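Local coordinates for protein citrate synthase (Sulfolobus solfataricus, PDB 1O7X) that belongs to the citrate synthase family of largely helical enzymes, with two subunits in its assembly, at residues V75-P87 with L95-D107. Residues are numbered along the deposited sequence; the frame is centred on the assembly and turned at random.
Sequences VPQEVLDTIYLMP and LLEVGTAALASID
Glu78 O is gripped twice by Thr82, whose backbone N donates a helical bond of 2.8 Å while its OG1 adds a weak one at 3.2 Å. This weak bond helps to satisfy a hydroxyl that is buried here, and the methyl CG2 is left to meet Ala102 CB at 4.2 Å. The rest of the interface is apolar packing between two antiparallel helices, their axes 9.2 Å apart and at 151°. Val79 is the knob in a hole formed by Gly99, Ala102, Leu103 and Ile106. Its beta branch divides the work: CG1, anti to the backbone N (chi1 -180°), rests 3.8 Å from Gly99 O, against a backbone that no side chain screens. CG2 lies 3.8 Å from Leu103 CG, the two side chains set roughly perpendicular, and also touches Ile106 CD1. Small Ala102 sits where the backbones are nearest, opposite Val79. Toward the end of helix 77-85, Ile83 leans its CG1 on Leu95 O. Just beyond, Met86 and Leu95 lie alongside, pointing opposite ways, with Met86 CB 3.5 Å from Leu95 CD2; the flexible methionine, bent at chi2 and chi3, can follow its neighbours. Helix 116-138 packs against Ile83, and helix 202-213 against Thr100 and Ala104, while Met86 and Thr82 reach Ser105 and Thr82 of the second subunit, placing this helical hairpin at the dimer interface.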
# COMPACT_ATOMS: atom_id res chain seq x y z
N VAL A 75 18.20 -11.69 6.84
CA VAL A 75 17.55 -10.41 6.97
C VAL A 75 18.14 -9.72 8.21
O VAL A 75 18.38 -10.37 9.23
CB VAL A 75 16.02 -10.45 7.09
CG1 VAL A 75 15.39 -11.19 5.92
CG2 VAL A 75 15.50 -11.03 8.40
N PRO A 76 18.39 -8.42 8.12
CA PRO A 76 18.91 -7.67 9.25
C PRO A 76 18.13 -8.02 10.51
O PRO A 76 16.91 -8.23 10.44
CB PRO A 76 18.74 -6.22 8.82
CG PRO A 76 18.75 -6.26 7.33
CD PRO A 76 18.11 -7.57 6.94
N GLN A 77 18.76 -8.06 11.69
CA GLN A 77 18.07 -8.42 12.92
C GLN A 77 16.97 -7.45 13.34
O GLN A 77 16.02 -7.85 14.02
CB GLN A 77 19.06 -8.66 14.05
CG GLN A 77 18.50 -9.07 15.40
CD GLN A 77 18.08 -10.52 15.52
OE1 GLN A 77 18.63 -11.41 14.86
NE2 GLN A 77 17.09 -10.81 16.37
N GLU A 78 17.01 -6.21 12.87
CA GLU A 78 16.03 -5.19 13.19
C GLU A 78 14.67 -5.58 12.61
O GLU A 78 13.69 -5.43 13.33
CB GLU A 78 16.41 -3.81 12.66
CG GLU A 78 17.75 -3.34 13.19
CD GLU A 78 18.90 -4.15 12.62
OE1 GLU A 78 18.81 -4.50 11.43
OE2 GLU A 78 19.84 -4.46 13.38
N VAL A 79 14.65 -6.09 11.39
CA VAL A 79 13.38 -6.56 10.84
C VAL A 79 12.80 -7.65 11.76
O VAL A 79 11.64 -7.55 12.17
CB VAL A 79 13.51 -7.12 9.43
CG1 VAL A 79 12.14 -7.57 8.94
CG2 VAL A 79 14.10 -6.09 8.48
N LEU A 80 13.62 -8.63 12.12
CA LEU A 80 13.10 -9.68 12.98
C LEU A 80 12.72 -9.09 14.32
O LEU A 80 11.63 -9.47 14.78
CB LEU A 80 14.00 -10.90 13.13
CG LEU A 80 14.50 -11.53 11.83
CD1 LEU A 80 15.74 -12.37 12.07
CD2 LEU A 80 13.37 -12.33 11.20
N ASP A 81 13.49 -8.17 14.91
CA ASP A 81 13.10 -7.60 16.19
C ASP A 81 11.76 -6.89 16.10
O ASP A 81 10.92 -6.94 16.99
CB ASP A 81 14.12 -6.60 16.71
CG ASP A 81 15.46 -7.23 17.06
OD1 ASP A 81 15.61 -8.47 16.98
OD2 ASP A 81 16.34 -6.40 17.41
N THR A 82 11.54 -6.19 15.02
CA THR A 82 10.30 -5.49 14.73
C THR A 82 9.13 -6.46 14.74
O THR A 82 8.08 -6.19 15.33
CB THR A 82 10.53 -4.85 13.34
OG1 THR A 82 11.13 -3.57 13.51
CG2 THR A 82 9.27 -4.74 12.53
N ILE A 83 9.29 -7.60 14.07
CA ILE A 83 8.25 -8.62 13.96
C ILE A 83 8.03 -9.19 15.35
O ILE A 83 6.90 -9.41 15.79
CB ILE A 83 8.57 -9.73 12.95
CG1 ILE A 83 8.32 -9.26 11.50
CG2 ILE A 83 7.77 -11.02 13.19
CD1 ILE A 83 8.91 -10.23 10.51
N TYR A 84 9.12 -9.39 16.09
CA TYR A 84 8.96 -9.91 17.44
C TYR A 84 8.45 -8.83 18.39
O TYR A 84 7.93 -9.28 19.44
CB TYR A 84 10.20 -10.67 17.89
CG TYR A 84 10.20 -12.12 17.43
CD1 TYR A 84 10.45 -12.46 16.10
CD2 TYR A 84 9.94 -13.15 18.33
CE1 TYR A 84 10.45 -13.77 15.69
CE2 TYR A 84 9.92 -14.47 17.93
CZ TYR A 84 10.18 -14.78 16.60
OH TYR A 84 10.15 -16.08 16.20
N LEU A 85 8.44 -7.54 18.08
CA LEU A 85 7.84 -6.55 18.95
C LEU A 85 6.31 -6.49 18.83
O LEU A 85 5.66 -5.98 19.76
CB LEU A 85 8.36 -5.12 18.70
CG LEU A 85 9.75 -4.79 19.24
CD1 LEU A 85 10.19 -3.44 18.71
CD2 LEU A 85 9.84 -4.85 20.76
N MET A 86 5.71 -6.94 17.73
CA MET A 86 4.25 -6.93 17.61
C MET A 86 3.58 -8.07 18.37
O MET A 86 4.17 -9.11 18.73
CB MET A 86 3.93 -6.97 16.12
CG MET A 86 4.71 -5.95 15.29
SD MET A 86 4.38 -4.26 15.87
CE MET A 86 2.66 -4.18 15.44
N PRO A 87 2.29 -7.93 18.68
CA PRO A 87 1.54 -8.94 19.37
C PRO A 87 1.55 -10.26 18.63
O PRO A 87 1.18 -10.30 17.44
CB PRO A 87 0.10 -8.42 19.39
CG PRO A 87 0.16 -7.00 19.00
CD PRO A 87 1.43 -6.79 18.25
N LEU A 95 1.68 -8.64 10.05
CA LEU A 95 3.09 -8.81 10.46
C LEU A 95 3.93 -8.74 9.20
O LEU A 95 5.00 -8.17 9.28
CB LEU A 95 3.35 -10.09 11.21
CG LEU A 95 2.78 -10.34 12.61
CD1 LEU A 95 3.09 -11.75 13.10
CD2 LEU A 95 3.33 -9.35 13.62
N LEU A 96 3.49 -9.30 8.06
CA LEU A 96 4.27 -9.24 6.83
C LEU A 96 4.45 -7.79 6.43
O LEU A 96 5.59 -7.34 6.32
CB LEU A 96 3.59 -10.06 5.76
CG LEU A 96 4.06 -11.41 5.26
CD1 LEU A 96 5.34 -11.91 5.90
CD2 LEU A 96 2.92 -12.42 5.41
N GLU A 97 3.38 -7.03 6.31
CA GLU A 97 3.38 -5.59 6.08
C GLU A 97 4.44 -4.86 6.91
O GLU A 97 5.27 -4.04 6.45
CB GLU A 97 1.97 -5.14 6.43
CG GLU A 97 1.22 -3.99 5.80
CD GLU A 97 -0.21 -3.97 6.32
OE1 GLU A 97 -0.36 -3.92 7.57
OE2 GLU A 97 -1.21 -4.01 5.59
N VAL A 98 4.48 -5.14 8.22
CA VAL A 98 5.49 -4.52 9.07
C VAL A 98 6.90 -4.87 8.60
O VAL A 98 7.82 -4.06 8.62
CB VAL A 98 5.28 -5.02 10.50
CG1 VAL A 98 6.43 -4.57 11.37
CG2 VAL A 98 3.98 -4.50 11.07
N GLY A 99 7.15 -6.14 8.29
CA GLY A 99 8.44 -6.64 7.85
C GLY A 99 8.85 -6.07 6.50
O GLY A 99 10.04 -5.79 6.30
N THR A 100 7.91 -5.90 5.57
CA THR A 100 8.30 -5.36 4.26
C THR A 100 8.56 -3.86 4.35
O THR A 100 9.46 -3.33 3.70
CB THR A 100 7.23 -5.70 3.21
OG1 THR A 100 5.95 -5.63 3.86
CG2 THR A 100 7.41 -7.11 2.67
N ALA A 101 7.77 -3.18 5.18
CA ALA A 101 8.01 -1.78 5.48
C ALA A 101 9.37 -1.66 6.19
O ALA A 101 10.18 -0.78 5.84
CB ALA A 101 6.90 -1.15 6.31
N ALA A 102 9.65 -2.55 7.15
CA ALA A 102 10.97 -2.40 7.80
C ALA A 102 12.03 -2.52 6.73
O ALA A 102 12.72 -1.53 6.49
CB ALA A 102 11.13 -3.20 9.06
N LEU A 103 12.07 -3.57 5.91
CA LEU A 103 13.03 -3.68 4.81
C LEU A 103 13.05 -2.53 3.81
O LEU A 103 14.10 -2.11 3.29
CB LEU A 103 12.76 -4.99 4.07
CG LEU A 103 13.25 -6.28 4.74
CD1 LEU A 103 12.57 -7.50 4.14
CD2 LEU A 103 14.75 -6.35 4.58
N ALA A 104 11.91 -1.92 3.49
CA ALA A 104 11.86 -0.82 2.54
C ALA A 104 12.67 0.38 3.05
O ALA A 104 13.36 1.04 2.28
CB ALA A 104 10.43 -0.40 2.29
N SER A 105 12.57 0.66 4.34
CA SER A 105 13.26 1.82 4.89
C SER A 105 14.70 1.52 5.20
O SER A 105 15.47 2.49 5.21
CB SER A 105 12.47 2.46 6.02
OG SER A 105 12.49 1.74 7.22
N ILE A 106 15.15 0.30 5.32
CA ILE A 106 16.56 -0.00 5.54
C ILE A 106 17.33 -0.01 4.23
O ILE A 106 18.54 0.16 4.17
CB ILE A 106 16.69 -1.40 6.20
CG1 ILE A 106 16.42 -1.33 7.71
CG2 ILE A 106 18.03 -2.04 5.96
CD1 ILE A 106 16.14 -2.66 8.36
N ASP A 107 16.63 -0.22 3.12
CA ASP A 107 17.21 -0.33 1.78
C ASP A 107 17.47 0.97 1.07
O ASP A 107 17.22 1.08 -0.15
CB ASP A 107 16.27 -1.27 1.02
CG ASP A 107 16.52 -1.62 -0.42
OD1 ASP A 107 17.55 -2.28 -0.68
OD2 ASP A 107 15.70 -1.24 -1.30